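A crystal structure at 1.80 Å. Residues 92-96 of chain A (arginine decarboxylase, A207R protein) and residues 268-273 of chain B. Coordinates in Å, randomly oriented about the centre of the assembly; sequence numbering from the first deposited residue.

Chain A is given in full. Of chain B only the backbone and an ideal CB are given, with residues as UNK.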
# COMPACT_ATOMS: atom_id res chain seq x y z
N THR A 92 -8.73 1.91 -19.69
CA THR A 92 -8.30 1.85 -21.09
C THR A 92 -7.39 0.68 -21.40
O THR A 92 -7.10 0.41 -22.58
CB THR A 92 -7.60 3.17 -21.56
OG1 THR A 92 -6.40 3.36 -20.81
CG2 THR A 92 -8.53 4.38 -21.36
N MET A 93 -6.93 -0.02 -20.36
CA MET A 93 -6.03 -1.18 -20.54
C MET A 93 -6.60 -2.40 -19.81
O MET A 93 -6.49 -2.52 -18.59
CB MET A 93 -4.62 -0.85 -20.04
CG MET A 93 -3.93 0.22 -20.86
SD MET A 93 -3.43 -0.44 -22.46
CE MET A 93 -2.72 1.02 -23.24
N LYS A 94 -7.21 -3.30 -20.58
CA LYS A 94 -7.98 -4.42 -20.04
C LYS A 94 -7.34 -5.72 -20.51
O LYS A 94 -7.00 -5.84 -21.69
CB LYS A 94 -9.42 -4.34 -20.56
CG LYS A 94 -10.19 -3.08 -20.13
CD LYS A 94 -11.43 -2.80 -21.01
CE LYS A 94 -11.05 -2.25 -22.41
NZ LYS A 94 -10.11 -1.06 -22.35
N THR A 95 -7.20 -6.70 -19.62
CA THR A 95 -6.60 -7.95 -20.04
C THR A 95 -7.56 -8.67 -21.00
O THR A 95 -8.77 -8.50 -20.94
CB THR A 95 -6.27 -8.90 -18.85
OG1 THR A 95 -7.48 -9.44 -18.31
CG2 THR A 95 -5.50 -8.16 -17.75
N ILE A 96 -6.97 -9.47 -21.88
CA ILE A 96 -7.73 -10.30 -22.81
C ILE A 96 -8.75 -11.16 -22.05
O ILE A 96 -9.92 -11.21 -22.42
CB ILE A 96 -6.79 -11.16 -23.67
CG1 ILE A 96 -6.07 -10.28 -24.69
CG2 ILE A 96 -7.58 -12.28 -24.37
CD1 ILE A 96 -4.87 -10.94 -25.39
N UNK B 268 2.77 -8.81 -20.07
CA UNK B 268 2.34 -7.61 -20.77
C UNK B 268 0.88 -7.81 -21.18
O UNK B 268 0.56 -8.74 -21.93
CB UNK B 268 3.23 -7.32 -21.98
N UNK B 269 0.01 -6.94 -20.67
CA UNK B 269 -1.42 -7.04 -20.97
C UNK B 269 -1.93 -5.91 -21.86
O UNK B 269 -3.02 -6.01 -22.43
CB UNK B 269 -2.22 -7.06 -19.67
N UNK B 270 -1.13 -4.84 -21.99
CA UNK B 270 -1.51 -3.67 -22.78
C UNK B 270 -0.27 -3.01 -23.36
O UNK B 270 0.83 -3.20 -22.85
CB UNK B 270 -2.30 -2.67 -21.93
N UNK B 271 -0.46 -2.23 -24.41
CA UNK B 271 0.66 -1.63 -25.13
C UNK B 271 0.19 -0.38 -25.87
O UNK B 271 -0.95 -0.31 -26.32
CB UNK B 271 1.28 -2.63 -26.11
N UNK B 272 1.08 0.61 -25.97
CA UNK B 272 0.79 1.86 -26.67
C UNK B 272 2.15 2.33 -27.14
O UNK B 272 3.08 2.43 -26.33
CB UNK B 272 0.08 2.89 -25.79
N UNK B 273 2.28 2.61 -28.44
CA UNK B 273 3.56 3.14 -28.96
C UNK B 273 3.30 4.52 -29.53
O UNK B 273 2.46 4.67 -30.43
CB UNK B 273 4.17 2.22 -30.02

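Position 268 opens the stretch in extended conformation (phi/psi -72/119), and its ideal CB has no atom of chain A's segment within 5.5 Å. Chain A therefore sets no preference; the extended backbone is compatible with many residues, beta-branched ones among them. The deposited residue is V268(B), chi1 t, which makes no contact with the other stretch.

At position 269 CA-to-CB points toward chain A, and the ideal CB lies 4.0 Å from CG2 of T95(A), with O of K94(A) at 5.3 Å. The nearest surface is thus a methyl group, and the CB of M93(A) lies farther along the same side. An aliphatic side chain of medium size, such as valine, leucine, isoleucine or methionine, would suit. The deposited residue is I269(B), with chi1 and chi2 both p. Its CG2 packs 3.8 Å from CG2 of T95(A); CD1 lies 4.2 Å from that same methyl and also reaches M93(A), 4.4 Å from its CB and 4.1 Å from its O. The backbone contributes separately: water 1 accepts from N of I96(A) at 2.9 Å and donates to O of I269(B) at 3.0 Å, a bridge that does not depend on the side chain. No direct hydrogen bond joins the two stretches.

Position 270 is the most restrictive. Its ideal CB points toward chain A and would sit 2.6 Å from SD of M93(A), a clash for any residue carrying a CB. The phi/psi of -150/159 is open to other residues, so the evidence for glycine is steric rather than conformational. G270(B) is deposited, and its CA approaches SD of M93(A) to 3.8 Å; the thioether lies against bare backbone.

Position 271 directs its CB away, with nothing of chain A's segment within 5.5 Å, so a long or polar side chain is as acceptable here as an apolar one. The residue is K271(B), fully extended with all four chi angles t, and its NZ is hydrogen-bonded elsewhere in the structure. Its backbone O nevertheless lies 3.8 Å from CE of M93(A).

At position 272 CB again points toward chain A, 4.2 Å from CE of M93(A). That methyl would accept an aliphatic residue or the carbon-rich length of a longer polar one. R272(B) is found, with chi3 p; its NH1 comes within 3.9 Å of CE of M93(A), which meets the guanidinium obliquely. This is a van der Waals contact, since a methyl carbon offers the guanidinium no hydrogen-bond acceptor; NE, NH1 and NH2 are hydrogen-bonded elsewhere in the structure.

Position 273, extended and out of reach, is unconstrained by chain A; it is V273(B), chi1 t.

Chain B 268-273: VIGKRV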
# COMPACT_ATOMS: atom_id res chain seq x y z
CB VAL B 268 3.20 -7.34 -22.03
CG1 VAL B 268 2.72 -6.09 -22.75
CG2 VAL B 268 4.67 -7.20 -21.64
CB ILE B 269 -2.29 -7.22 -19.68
CG1 ILE B 269 -2.20 -6.01 -18.75
CG2 ILE B 269 -1.89 -8.51 -18.96
CD1 ILE B 269 -3.21 -4.90 -19.06
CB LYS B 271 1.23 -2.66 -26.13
CG LYS B 271 2.51 -2.21 -26.85
CD LYS B 271 3.01 -3.32 -27.80
CE LYS B 271 4.20 -2.84 -28.64
NZ LYS B 271 4.65 -3.91 -29.59
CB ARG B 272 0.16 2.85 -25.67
CG ARG B 272 -0.51 4.07 -26.27
CD ARG B 272 -1.32 4.80 -25.20
NE ARG B 272 -0.49 5.10 -24.04
CZ ARG B 272 -0.92 5.10 -22.78
NH1 ARG B 272 -2.19 4.82 -22.47
NH2 ARG B 272 -0.07 5.41 -21.81
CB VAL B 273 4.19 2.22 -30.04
CG1 VAL B 273 5.55 2.78 -30.51
CG2 VAL B 273 4.33 0.80 -29.50
O HOH W 1 -4.19 -8.74 -22.39
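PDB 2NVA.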